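Local coordinates for protein chitinase (Thermococcus chitonophagus, PDB 5XSW) that probably hydrolyses chitin as an endochitinase, this C-terminal piece of the longer protein joining a small beta-sandwich to a largely helical domain that binds glycan, at residues 3-8 with 96-100; 30-35 with 74-78; 103-107 with 469-473; 414-419 with 463-467. One frame throughout, in Å; residues are numbered along the deposited sequence.

Contact 1 (3-8 with 96-100); sequences YRIVSE and YPHNF
Tyr96, in the loop leading into strand 98-104, and Phe100, on that strand, reach to Ile5, Glu8 and Tyr3 on the outer strand of the other sheet, so the contact spans the two sheets of a beta-sandwich, the segments running nearly antiparallel without sharing a backbone bond. Tyr96 comes first. Its CD1 packs against Ile5 CD1 at 3.9 Å, while its hydroxyl donates to Glu8 OE1; the modelled separation of Tyr96 OH and Glu8 OE1, 2.4 Å, is too short to be taken literally. Glu8 gets there because its chain is extended, with CG opposite the backbone N (chi1 177°), and Lys90 bridges to its other oxygen, OE2, and also bonds to Tyr96 OH. Pro97 follows, its ring resting on Val15 and Phe40 and its carbonyl O lying 3.9 Å from Tyr3 CE2. His98 turns away and bonds back through ND1 to Tyr96 O at 2.6 Å, a nearly straight bond in the imidazole plane. Phe100 closes the row against Tyr3, two flat side chains that cover the margin between the sheets, partly exposed to solvent. Their planes meet at 38°, and Phe100 CD2 sits over the centre of the Tyr3 ring, coming within 3.5 Å of Tyr3 CE1.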
loop_
_atom_site.group_PDB
_atom_site.type_symbol
_atom_site.label_atom_id
_atom_site.label_comp_id
_atom_site.label_asym_id
_atom_site.label_seq_id
_atom_site.Cartn_x
_atom_site.Cartn_y
_atom_site.Cartn_z
ATOM N N TYR A 3 33.981 -13.475 -10.768
ATOM C CA TYR A 3 34.501 -12.813 -11.963
ATOM C C TYR A 3 35.806 -13.493 -12.415
ATOM O O TYR A 3 36.452 -14.197 -11.650
ATOM C CB TYR A 3 34.727 -11.310 -11.748
ATOM C CG TYR A 3 35.804 -10.949 -10.748
ATOM C CD1 TYR A 3 35.501 -10.845 -9.393
ATOM C CD2 TYR A 3 37.125 -10.659 -11.164
ATOM C CE1 TYR A 3 36.456 -10.515 -8.451
ATOM C CE2 TYR A 3 38.114 -10.315 -10.215
ATOM C CZ TYR A 3 37.770 -10.255 -8.858
ATOM O OH TYR A 3 38.693 -9.919 -7.879
ATOM N N ARG A 4 36.121 -13.335 -13.682
ATOM C CA ARG A 4 37.166 -14.136 -14.311
ATOM C C ARG A 4 37.792 -13.313 -15.416
ATOM O O ARG A 4 37.078 -12.631 -16.150
ATOM C CB ARG A 4 36.576 -15.420 -14.897
ATOM C CG ARG A 4 37.362 -16.658 -14.553
ATOM C CD ARG A 4 36.771 -17.877 -15.258
ATOM N NE ARG A 4 36.419 -17.566 -16.644
ATOM C CZ ARG A 4 37.261 -17.669 -17.675
ATOM N NH1 ARG A 4 38.521 -18.077 -17.477
ATOM N NH2 ARG A 4 36.843 -17.352 -18.902
ATOM N N ILE A 5 39.123 -13.345 -15.540
ATOM C CA ILE A 5 39.744 -12.818 -16.746
ATOM C C ILE A 5 39.392 -13.728 -17.924
ATOM O O ILE A 5 39.743 -14.894 -17.908
ATOM C CB ILE A 5 41.297 -12.770 -16.623
ATOM C CG1 ILE A 5 41.718 -11.855 -15.472
ATOM C CG2 ILE A 5 41.926 -12.436 -17.979
ATOM C CD1 ILE A 5 41.456 -10.438 -15.704
ATOM N N VAL A 6 38.717 -13.225 -18.948
ATOM C CA VAL A 6 38.415 -14.112 -20.074
ATOM C C VAL A 6 39.665 -14.222 -20.980
ATOM O O VAL A 6 40.054 -15.303 -21.444
ATOM C CB VAL A 6 37.241 -13.609 -20.893
ATOM C CG1 VAL A 6 37.160 -14.370 -22.220
ATOM C CG2 VAL A 6 35.947 -13.750 -20.082
ATOM N N SER A 7 40.295 -13.081 -21.189
ATOM C CA SER A 7 41.495 -13.022 -21.996
ATOM C C SER A 7 42.243 -11.729 -21.757
ATOM O O SER A 7 41.640 -10.699 -21.436
ATOM C CB SER A 7 41.122 -13.153 -23.477
ATOM O OG SER A 7 40.397 -12.010 -23.897
ATOM N N GLU A 8 43.568 -11.791 -21.914
ATOM C CA GLU A 8 44.376 -10.589 -22.013
ATOM C C GLU A 8 45.147 -10.714 -23.333
ATOM O O GLU A 8 45.984 -11.604 -23.476
ATOM C CB GLU A 8 45.324 -10.412 -20.815
ATOM C CG GLU A 8 46.231 -9.132 -21.011
ATOM C CD GLU A 8 47.025 -8.708 -19.786
ATOM O OE1 GLU A 8 46.941 -9.381 -18.733
ATOM O OE2 GLU A 8 47.756 -7.690 -19.878
ATOM N N TYR A 96 43.813 -4.388 -13.891
ATOM C CA TYR A 96 42.776 -5.433 -13.794
ATOM C C TYR A 96 41.623 -5.024 -12.826
ATOM O O TYR A 96 41.881 -4.595 -11.694
ATOM C CB TYR A 96 43.375 -6.764 -13.338
ATOM C CG TYR A 96 44.517 -7.226 -14.211
ATOM C CD1 TYR A 96 44.284 -7.732 -15.473
ATOM C CD2 TYR A 96 45.840 -7.136 -13.769
ATOM C CE1 TYR A 96 45.330 -8.143 -16.293
ATOM C CE2 TYR A 96 46.892 -7.558 -14.576
ATOM C CZ TYR A 96 46.633 -8.052 -15.836
ATOM O OH TYR A 96 47.658 -8.465 -16.653
ATOM N N PRO A 97 40.368 -5.148 -13.289
ATOM C CA PRO A 97 39.174 -4.873 -12.445
ATOM C C PRO A 97 39.300 -5.565 -11.101
ATOM O O PRO A 97 39.474 -6.773 -11.062
ATOM C CB PRO A 97 38.019 -5.469 -13.273
ATOM C CG PRO A 97 38.464 -5.229 -14.716
ATOM C CD PRO A 97 39.996 -5.485 -14.680
ATOM N N HIS A 98 39.275 -4.806 -10.015
ATOM C CA HIS A 98 39.465 -5.404 -8.695
ATOM C C HIS A 98 38.584 -4.674 -7.668
ATOM O O HIS A 98 38.010 -3.614 -7.957
ATOM C CB HIS A 98 40.955 -5.326 -8.244
ATOM C CG HIS A 98 41.485 -3.932 -8.251
ATOM N ND1 HIS A 98 41.887 -3.306 -9.412
ATOM C CD2 HIS A 98 41.683 -3.039 -7.250
ATOM C CE1 HIS A 98 42.275 -2.070 -9.134
ATOM N NE2 HIS A 98 42.174 -1.888 -7.828
ATOM N N ASN A 99 38.558 -5.210 -6.452
ATOM C CA ASN A 99 37.742 -4.658 -5.389
ATOM C C ASN A 99 36.260 -4.465 -5.834
ATOM O O ASN A 99 35.690 -3.381 -5.690
ATOM C CB ASN A 99 38.289 -3.328 -4.921
ATOM C CG ASN A 99 37.745 -2.955 -3.574
ATOM O OD1 ASN A 99 37.332 -3.838 -2.780
ATOM N ND2 ASN A 99 37.701 -1.660 -3.299
ATOM N N PHE A 100 35.712 -5.501 -6.443
ATOM C CA PHE A 100 34.311 -5.535 -6.850
ATOM C C PHE A 100 33.465 -5.434 -5.595
ATOM O O PHE A 100 33.738 -6.148 -4.642
ATOM C CB PHE A 100 33.990 -6.834 -7.585
ATOM C CG PHE A 100 34.355 -6.798 -9.027
ATOM C CD1 PHE A 100 33.466 -6.303 -9.966
ATOM C CD2 PHE A 100 35.606 -7.235 -9.447
ATOM C CE1 PHE A 100 33.795 -6.264 -11.308
ATOM C CE2 PHE A 100 35.942 -7.203 -10.803
ATOM C CZ PHE A 100 35.047 -6.713 -11.727
#

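Contact 2 (30-35 with 74-78); sequences GWCFDI and GIFHL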
loop_
_atom_site.group_PDB
_atom_site.type_symbol
_atom_site.label_atom_id
_atom_site.label_comp_id
_atom_site.label_asym_id
_atom_site.label_seq_id
_atom_site.Cartn_x
_atom_site.Cartn_y
_atom_site.Cartn_z
ATOM N N GLY A 30 17.582 -13.815 1.599
ATOM C CA GLY A 30 18.046 -14.071 0.247
ATOM C C GLY A 30 16.944 -14.424 -0.729
ATOM O O GLY A 30 17.191 -15.103 -1.739
ATOM N N TRP A 31 15.722 -13.955 -0.463
ATOM C CA TRP A 31 14.600 -14.309 -1.338
ATOM C C TRP A 31 14.668 -13.460 -2.587
ATOM O O TRP A 31 14.289 -13.879 -3.696
ATOM C CB TRP A 31 13.265 -14.119 -0.594
ATOM C CG TRP A 31 12.029 -14.376 -1.423
ATOM C CD1 TRP A 31 11.417 -15.592 -1.645
ATOM C CD2 TRP A 31 11.251 -13.397 -2.142
ATOM N NE1 TRP A 31 10.325 -15.418 -2.470
ATOM C CE2 TRP A 31 10.201 -14.088 -2.781
ATOM C CE3 TRP A 31 11.360 -12.014 -2.328
ATOM C CZ2 TRP A 31 9.258 -13.441 -3.563
ATOM C CZ3 TRP A 31 10.426 -11.373 -3.124
ATOM C CH2 TRP A 31 9.386 -12.099 -3.736
ATOM N N CYS A 32 15.143 -12.231 -2.396
ATOM C CA CYS A 32 15.376 -11.299 -3.479
ATOM C C CYS A 32 16.556 -10.401 -3.055
ATOM O O CYS A 32 16.675 -9.999 -1.867
ATOM C CB CYS A 32 14.136 -10.414 -3.768
ATOM S SG CYS A 32 14.210 -9.562 -5.280
ATOM N N PHE A 33 17.414 -10.100 -4.020
ATOM C CA PHE A 33 18.453 -9.067 -3.840
ATOM C C PHE A 33 18.154 -7.913 -4.738
ATOM O O PHE A 33 17.987 -8.080 -5.951
ATOM C CB PHE A 33 19.885 -9.642 -4.149
ATOM C CG PHE A 33 20.260 -10.786 -3.270
ATOM C CD1 PHE A 33 20.667 -10.569 -1.958
ATOM C CD2 PHE A 33 20.193 -12.084 -3.732
ATOM C CE1 PHE A 33 21.019 -11.642 -1.127
ATOM C CE2 PHE A 33 20.519 -13.170 -2.907
ATOM C CZ PHE A 33 20.920 -12.953 -1.604
ATOM N N ASP A 34 18.101 -6.714 -4.177
ATOM C CA ASP A 34 17.914 -5.525 -4.976
ATOM C C ASP A 34 19.264 -4.788 -5.039
ATOM O O ASP A 34 19.756 -4.344 -4.005
ATOM C CB ASP A 34 16.864 -4.579 -4.370
ATOM C CG ASP A 34 15.427 -5.090 -4.545
ATOM O OD1 ASP A 34 15.261 -6.180 -5.121
ATOM O OD2 ASP A 34 14.507 -4.369 -4.091
ATOM N N ILE A 35 19.819 -4.660 -6.236
ATOM C CA ILE A 35 21.168 -4.050 -6.383
ATOM C C ILE A 35 21.094 -2.614 -6.814
ATOM O O ILE A 35 20.578 -2.298 -7.886
ATOM C CB ILE A 35 21.998 -4.896 -7.381
ATOM C CG1 ILE A 35 22.177 -6.303 -6.751
ATOM C CG2 ILE A 35 23.352 -4.198 -7.650
ATOM C CD1 ILE A 35 23.061 -7.218 -7.529
ATOM N N GLY A 74 18.279 -4.712 -12.110
ATOM C CA GLY A 74 18.853 -4.762 -10.782
ATOM C C GLY A 74 18.173 -5.655 -9.756
ATOM O O GLY A 74 18.624 -5.712 -8.591
ATOM N N ILE A 75 17.095 -6.353 -10.154
ATOM C CA ILE A 75 16.328 -7.169 -9.202
ATOM C C ILE A 75 16.625 -8.628 -9.397
ATOM O O ILE A 75 16.477 -9.135 -10.502
ATOM C CB ILE A 75 14.735 -6.937 -9.370
ATOM C CG1 ILE A 75 14.372 -5.459 -9.137
ATOM C CG2 ILE A 75 13.968 -7.877 -8.475
ATOM C CD1 ILE A 75 13.063 -5.018 -9.849
ATOM N N PHE A 76 17.016 -9.316 -8.338
ATOM C CA PHE A 76 17.453 -10.711 -8.433
ATOM C C PHE A 76 16.621 -11.630 -7.562
ATOM O O PHE A 76 16.945 -11.874 -6.397
ATOM C CB PHE A 76 18.918 -10.867 -8.012
ATOM C CG PHE A 76 19.881 -10.307 -9.031
ATOM C CD1 PHE A 76 20.055 -8.940 -9.148
ATOM C CD2 PHE A 76 20.556 -11.157 -9.901
ATOM C CE1 PHE A 76 20.916 -8.387 -10.122
ATOM C CE2 PHE A 76 21.469 -10.625 -10.881
ATOM C CZ PHE A 76 21.630 -9.235 -10.983
ATOM N N HIS A 77 15.541 -12.146 -8.138
ATOM C CA HIS A 77 14.714 -13.143 -7.486
ATOM C C HIS A 77 15.440 -14.479 -7.470
ATOM O O HIS A 77 16.524 -14.614 -8.021
ATOM C CB HIS A 77 13.370 -13.248 -8.236
ATOM C CG HIS A 77 12.441 -12.114 -7.932
ATOM N ND1 HIS A 77 11.802 -12.005 -6.713
ATOM C CD2 HIS A 77 12.070 -11.029 -8.654
ATOM C CE1 HIS A 77 11.088 -10.891 -6.692
ATOM N NE2 HIS A 77 11.214 -10.291 -7.863
ATOM N N LEU A 78 14.838 -15.462 -6.832
ATOM C CA LEU A 78 15.390 -16.798 -6.742
ATOM C C LEU A 78 15.842 -17.288 -8.106
ATOM O O LEU A 78 15.189 -17.008 -9.132
ATOM C CB LEU A 78 14.364 -17.756 -6.151
ATOM C CG LEU A 78 13.857 -17.574 -4.720
ATOM C CD1 LEU A 78 12.766 -18.642 -4.416
ATOM C CD2 LEU A 78 14.968 -17.656 -3.679
HETATM O O HOH W 1 12.271 -14.426 -5.470
#
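Phe33 and Phe76 form a hydrogen-bonded antiparallel pair: Phe33 N reaches Phe76 O at 3.0 Å, and Phe76 N returns to Phe33 O at 2.9 Å. Ile35 N adds a third backbone bond to Gly74 O. Aromatic and sulfur contacts gather round His77. It turns its edge to the six-membered ring of Trp31, the planes 85° apart and His77 CE1 3.6 Å from Trp31 CH2, while Cys32 SG lies over the imidazole face, 3.8 Å from its centroid. Short strand 75-77 and the start of strand 32-41 pair in one antiparallel sheet of the beta-sandwich, in which Phe33 and Phe76 leave the sheet on one side and Cys32, Asp34, Ile75 and His77 on the other. Among apolar contacts, Ile35 CD1 meets Phe76 CE1 at 3.6 Å; the small thiol of Cys32 leaves room for the imidazole and touches Ile75 CG2. A water completes the polar set: it donates to Trp31 O, accepts from Leu78 N, and bonds to His77 ND1 in the plane of the imidazole. A leucine in place of His77 would probably leave Asp475 without its partner at NE2 and take from the water one of its three bonds. His77 CG is held beside its backbone N (chi1 -77°), which sets the imidazole edge against the indole face.

Contact 3 (103-107 with 469-473); sequences HYLRG and IPRPT. With GOL (glycerol), chain K.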
loop_
_atom_site.group_PDB
_atom_site.type_symbol
_atom_site.label_atom_id
_atom_site.label_comp_id
_atom_site.label_asym_id
_atom_site.label_seq_id
_atom_site.Cartn_x
_atom_site.Cartn_y
_atom_site.Cartn_z
ATOM N N HIS A 103 26.568 -3.255 -4.200
ATOM C CA HIS A 103 25.927 -2.397 -3.217
ATOM C C HIS A 103 24.387 -2.622 -3.255
ATOM O O HIS A 103 23.756 -2.343 -4.280
ATOM C CB HIS A 103 26.243 -0.948 -3.497
ATOM C CG HIS A 103 27.724 -0.667 -3.536
ATOM N ND1 HIS A 103 28.458 -0.417 -2.395
ATOM C CD2 HIS A 103 28.605 -0.645 -4.570
ATOM C CE1 HIS A 103 29.727 -0.197 -2.728
ATOM N NE2 HIS A 103 29.841 -0.324 -4.042
ATOM N N TYR A 104 23.838 -3.151 -2.184
ATOM C CA TYR A 104 22.375 -3.392 -2.144
ATOM C C TYR A 104 21.641 -2.081 -1.999
ATOM O O TYR A 104 22.191 -1.051 -1.521
ATOM C CB TYR A 104 21.984 -4.287 -0.989
ATOM C CG TYR A 104 22.586 -5.631 -1.072
ATOM C CD1 TYR A 104 22.317 -6.459 -2.156
ATOM C CD2 TYR A 104 23.461 -6.068 -0.083
ATOM C CE1 TYR A 104 22.886 -7.707 -2.237
ATOM C CE2 TYR A 104 24.038 -7.321 -0.153
ATOM C CZ TYR A 104 23.743 -8.131 -1.232
ATOM O OH TYR A 104 24.313 -9.365 -1.320
ATOM N N LEU A 105 20.362 -2.103 -2.344
ATOM C CA LEU A 105 19.574 -0.887 -2.212
ATOM C C LEU A 105 19.100 -0.792 -0.748
ATOM O O LEU A 105 17.965 -1.159 -0.403
ATOM C CB LEU A 105 18.398 -0.945 -3.200
ATOM C CG LEU A 105 17.540 0.280 -3.348
ATOM C CD1 LEU A 105 18.354 1.502 -3.761
ATOM C CD2 LEU A 105 16.503 -0.101 -4.408
ATOM N N ARG A 106 19.972 -0.291 0.109
ATOM C CA ARG A 106 19.832 -0.395 1.568
ATOM C C ARG A 106 21.026 0.372 2.136
ATOM O O ARG A 106 22.132 0.149 1.638
ATOM C CB ARG A 106 19.856 -1.838 1.998
ATOM C CG ARG A 106 19.154 -2.117 3.342
ATOM C CD ARG A 106 20.065 -2.012 4.559
ATOM N NE ARG A 106 19.335 -2.273 5.813
ATOM C CZ ARG A 106 19.634 -3.233 6.689
ATOM N NH1 ARG A 106 20.712 -4.016 6.510
ATOM N NH2 ARG A 106 18.896 -3.357 7.806
ATOM N N GLY A 107 20.818 1.278 3.102
ATOM C CA GLY A 107 21.908 2.129 3.573
ATOM C C GLY A 107 22.883 1.260 4.314
ATOM O O GLY A 107 22.522 0.628 5.303
ATOM N N ILE A 469 17.684 -8.346 11.588
ATOM C CA ILE A 469 16.907 -7.402 10.766
ATOM C C ILE A 469 17.223 -7.617 9.301
ATOM O O ILE A 469 18.370 -7.403 8.871
ATOM C CB ILE A 469 17.204 -5.950 11.193
ATOM C CG1 ILE A 469 16.926 -5.803 12.696
ATOM C CG2 ILE A 469 16.438 -4.925 10.307
ATOM C CD1 ILE A 469 17.291 -4.405 13.253
ATOM N N PRO A 470 16.225 -8.073 8.514
ATOM C CA PRO A 470 16.463 -8.375 7.102
ATOM C C PRO A 470 16.422 -7.093 6.281
ATOM O O PRO A 470 15.849 -6.105 6.762
ATOM C CB PRO A 470 15.293 -9.333 6.742
ATOM C CG PRO A 470 14.158 -8.818 7.606
ATOM C CD PRO A 470 14.820 -8.342 8.920
ATOM N N ARG A 471 17.003 -7.087 5.085
ATOM C CA ARG A 471 16.836 -5.948 4.174
ATOM C C ARG A 471 15.409 -5.904 3.591
ATOM O O ARG A 471 14.857 -6.960 3.258
ATOM C CB ARG A 471 17.815 -6.021 2.997
ATOM C CG ARG A 471 19.308 -6.151 3.420
ATOM C CD ARG A 471 20.232 -6.157 2.157
ATOM N NE ARG A 471 20.127 -7.491 1.636
ATOM C CZ ARG A 471 20.849 -8.509 2.065
ATOM N NH1 ARG A 471 21.824 -8.314 2.938
ATOM N NH2 ARG A 471 20.613 -9.712 1.591
ATOM N N PRO A 472 14.839 -4.699 3.469
ATOM C CA PRO A 472 13.676 -4.514 2.594
ATOM C C PRO A 472 14.108 -4.885 1.189
ATOM O O PRO A 472 15.264 -4.614 0.798
ATOM C CB PRO A 472 13.360 -3.007 2.696
ATOM C CG PRO A 472 14.740 -2.371 3.137
ATOM C CD PRO A 472 15.370 -3.425 3.996
ATOM N N THR A 473 13.219 -5.502 0.417
ATOM C CA THR A 473 13.641 -6.002 -0.886
ATOM C C THR A 473 12.438 -6.255 -1.807
ATOM O O THR A 473 11.297 -6.006 -1.391
ATOM C CB THR A 473 14.495 -7.311 -0.700
ATOM O OG1 THR A 473 15.105 -7.681 -1.942
ATOM C CG2 THR A 473 13.647 -8.461 -0.158
HETATM C C1 GOL K . 22.318 -4.368 10.178
HETATM O O1 GOL K . 22.916 -4.974 9.032
HETATM C C2 GOL K . 21.029 -5.100 10.525
HETATM O O2 GOL K . 20.323 -5.433 9.331
HETATM C C3 GOL K . 21.392 -6.344 11.323
HETATM O O3 GOL K . 20.247 -6.986 11.867
HETATM O O HOH W 2 17.380 -4.121 -0.824
#
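Arg471 lays its guanidinium flat on one face of the Tyr104 ring, the planes 21° apart and Arg471 CZ 4.3 Å from the ring centroid, a cation-pi stack displaced toward the CD2-CE2 side of the ring. A bend at chi3 (-79°) turns the end of the arginine over the ring, and Arg471 CD rests 3.9 Å from Tyr104 CD2. Arginine suits the place because its flat, delocalised charge can spread over an aromatic face and still offer N-H groups at its rim. Arg106 runs across Arg471 at about a right angle: its CG packs 4.1 Å from Pro472 CD, and its NH1 lies 4.0 Å from Arg471 CG, so aliphatic carbon cushions one arginine against the other. The Arg106 guanidinium, set edge-on, grips O2 of a glycerol, probably from the crystallisation liquor, with both terminal nitrogens, NH2 at 2.9 Å and NH1 at 3.2 Å; that O2 donates to Ile469 O, and Ile469 N bonds to glycerol O3. Outside this shell, Glu305 makes a salt bridge with Arg106 NE, likely to ease the nearness of two positive groups, and Asn29 holds the backbone N of Arg471. A water donates to both Leu105 O and Pro472 O. Leu105, centre of an inverse gamma turn, leads the chain off strand 98-104. The whole is an interdomain junction, where the end of the beta-sandwich meets a loop of the helical domain through a cation-pi stack and proline packing.

Contact 4 (414-419 with 463-467); sequences FRPGAI and HWPEP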
loop_
_atom_site.group_PDB
_atom_site.type_symbol
_atom_site.label_atom_id
_atom_site.label_comp_id
_atom_site.label_asym_id
_atom_site.label_seq_id
_atom_site.Cartn_x
_atom_site.Cartn_y
_atom_site.Cartn_z
ATOM N N PHE A 414 7.641 -14.411 10.048
ATOM C CA PHE A 414 8.556 -15.322 9.335
ATOM C C PHE A 414 7.787 -16.115 8.316
ATOM O O PHE A 414 6.549 -16.221 8.348
ATOM C CB PHE A 414 9.317 -16.275 10.270
ATOM C CG PHE A 414 10.139 -15.577 11.313
ATOM C CD1 PHE A 414 11.366 -15.041 10.992
ATOM C CD2 PHE A 414 9.691 -15.495 12.626
ATOM C CE1 PHE A 414 12.152 -14.386 11.976
ATOM C CE2 PHE A 414 10.439 -14.856 13.610
ATOM C CZ PHE A 414 11.681 -14.295 13.286
ATOM N N ARG A 415 8.554 -16.667 7.409
ATOM C CA ARG A 415 8.086 -17.401 6.238
ATOM C C ARG A 415 8.592 -18.829 6.441
ATOM O O ARG A 415 9.609 -19.034 7.103
ATOM C CB ARG A 415 8.646 -16.674 4.987
ATOM C CG ARG A 415 8.372 -17.155 3.626
ATOM C CD ARG A 415 8.880 -16.129 2.599
ATOM N NE ARG A 415 8.024 -14.939 2.611
ATOM C CZ ARG A 415 7.124 -14.641 1.686
ATOM N NH1 ARG A 415 6.966 -15.425 0.617
ATOM N NH2 ARG A 415 6.376 -13.549 1.838
ATOM N N PRO A 416 7.876 -19.836 5.921
ATOM C CA PRO A 416 8.394 -21.199 6.012
ATOM C C PRO A 416 9.802 -21.318 5.446
ATOM O O PRO A 416 10.048 -20.837 4.342
ATOM C CB PRO A 416 7.409 -22.005 5.151
ATOM C CG PRO A 416 6.148 -21.228 5.216
ATOM C CD PRO A 416 6.580 -19.790 5.224
ATOM N N GLY A 417 10.690 -21.974 6.180
ATOM C CA GLY A 417 12.048 -22.162 5.717
ATOM C C GLY A 417 13.017 -21.275 6.461
ATOM O O GLY A 417 14.232 -21.410 6.318
ATOM N N ALA A 418 12.499 -20.330 7.239
ATOM C CA ALA A 418 13.403 -19.444 7.948
ATOM C C ALA A 418 13.897 -20.122 9.202
ATOM O O ALA A 418 15.064 -20.037 9.540
ATOM C CB ALA A 418 12.723 -18.105 8.294
ATOM N N ILE A 419 12.980 -20.732 9.939
ATOM C CA ILE A 419 13.323 -21.418 11.169
ATOM C C ILE A 419 12.620 -22.786 11.104
ATOM O O ILE A 419 11.390 -22.840 11.001
ATOM C CB ILE A 419 12.855 -20.645 12.421
ATOM C CG1 ILE A 419 13.317 -19.176 12.380
ATOM C CG2 ILE A 419 13.315 -21.374 13.716
ATOM C CD1 ILE A 419 12.838 -18.332 13.573
ATOM N N HIS A 463 18.372 -18.157 18.632
ATOM C CA HIS A 463 18.009 -19.139 17.623
ATOM C C HIS A 463 17.453 -18.570 16.323
ATOM O O HIS A 463 17.113 -19.291 15.440
ATOM C CB HIS A 463 17.032 -20.163 18.176
ATOM C CG HIS A 463 17.537 -20.903 19.361
ATOM N ND1 HIS A 463 17.939 -22.212 19.300
ATOM C CD2 HIS A 463 17.714 -20.517 20.637
ATOM C CE1 HIS A 463 18.339 -22.599 20.488
ATOM N NE2 HIS A 463 18.214 -21.589 21.317
ATOM N N TRP A 464 17.359 -17.225 16.197
ATOM C CA TRP A 464 16.786 -16.628 14.987
ATOM C C TRP A 464 17.838 -16.436 13.884
ATOM O O TRP A 464 19.017 -16.245 14.166
ATOM C CB TRP A 464 16.117 -15.290 15.347
ATOM C CG TRP A 464 14.841 -15.420 16.157
ATOM C CD1 TRP A 464 14.413 -16.509 16.871
ATOM C CD2 TRP A 464 13.841 -14.403 16.348
ATOM N NE1 TRP A 464 13.220 -16.231 17.498
ATOM C CE2 TRP A 464 12.843 -14.945 17.183
ATOM C CE3 TRP A 464 13.703 -13.072 15.894
ATOM C CZ2 TRP A 464 11.707 -14.212 17.576
ATOM C CZ3 TRP A 464 12.580 -12.348 16.280
ATOM C CH2 TRP A 464 11.602 -12.915 17.123
ATOM N N PRO A 465 17.419 -16.478 12.614
ATOM C CA PRO A 465 18.370 -16.251 11.518
ATOM C C PRO A 465 19.105 -14.910 11.673
ATOM O O PRO A 465 18.508 -13.938 12.166
ATOM C CB PRO A 465 17.489 -16.222 10.267
ATOM C CG PRO A 465 16.160 -16.663 10.681
ATOM C CD PRO A 465 16.023 -16.545 12.153
ATOM N N GLU A 466 20.381 -14.885 11.282
ATOM C CA GLU A 466 21.212 -13.688 11.305
ATOM C C GLU A 466 21.414 -13.198 9.878
ATOM O O GLU A 466 21.442 -14.010 8.948
ATOM C CB GLU A 466 22.561 -13.986 11.976
ATOM C CG GLU A 466 22.447 -14.302 13.475
ATOM C CD GLU A 466 22.433 -13.042 14.320
ATOM O OE1 GLU A 466 22.295 -11.938 13.747
ATOM O OE2 GLU A 466 22.608 -13.144 15.556
ATOM N N PRO A 467 21.505 -11.875 9.681
ATOM C CA PRO A 467 21.299 -10.837 10.697
ATOM C C PRO A 467 19.785 -10.769 11.095
ATOM O O PRO A 467 18.939 -11.134 10.269
ATOM C CB PRO A 467 21.762 -9.570 9.975
ATOM C CG PRO A 467 21.363 -9.828 8.562
ATOM C CD PRO A 467 21.598 -11.294 8.328
#
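Ile419 and Phe414 press against Trp464 and Pro465 where two loops of the helical domain meet, one joining helices 399-412 and 421-439, the other following helix 449-461. The first loop reverses in a type II beta turn from Arg415 to Ala418, with Pro416 and Gly417 at its corners; at Gly417 a side chain would jam against the preceding carbonyl. From CB, which points toward the other loop, Ile419 sends out CG1, 3.8 Å from Pro465 CD. CG1 lies beside its own backbone N (chi1 -51°), and the chain then extends to CD1. That tip meets Pro465 CD at 3.9 Å, passes 4.1 Å from Trp464 CD1, and also sits over the centre of the Phe414 ring, so a single methyl fills the corner between two rings and a proline. Phe414 and Trp464 make a T-shaped pair, planes at 84°, the phenyl edge aimed at the indole face and its CZ 3.5 Å from Trp464 CE3. Trp198 adds another edge-to-face partner to the indole. Replacing Trp464 by an alanine is likely to leave the Phe414 edge and the Ile419 methyl facing a gap. Pro465, rigid and compact, lies beside the turn, its CG 3.7 Å from Ala418 O.

How the contacts relate
The four contacts step from the beta-sandwich into the helical domain. Contact 1 lies at the far end, its centre about 23 Å from that of contact 2 and about 35 Å from that of contact 4. Strands 32-41 and 98-104 are neighbours in one sheet and tie contacts 1, 2 and 3 together. Contact 2 falls within the chain span bounded by contact 1, and contact 4 within that of contact 3, whose segments adjoin those of contacts 1 and 4. Contacts 2 and 3, centres about 10 Å apart, touch directly: Phe33 packs on Arg471, and Asp34 bonds to Leu105. Residues 469-473 thus bring the late chain back to the early sheet, fastening the two domains together.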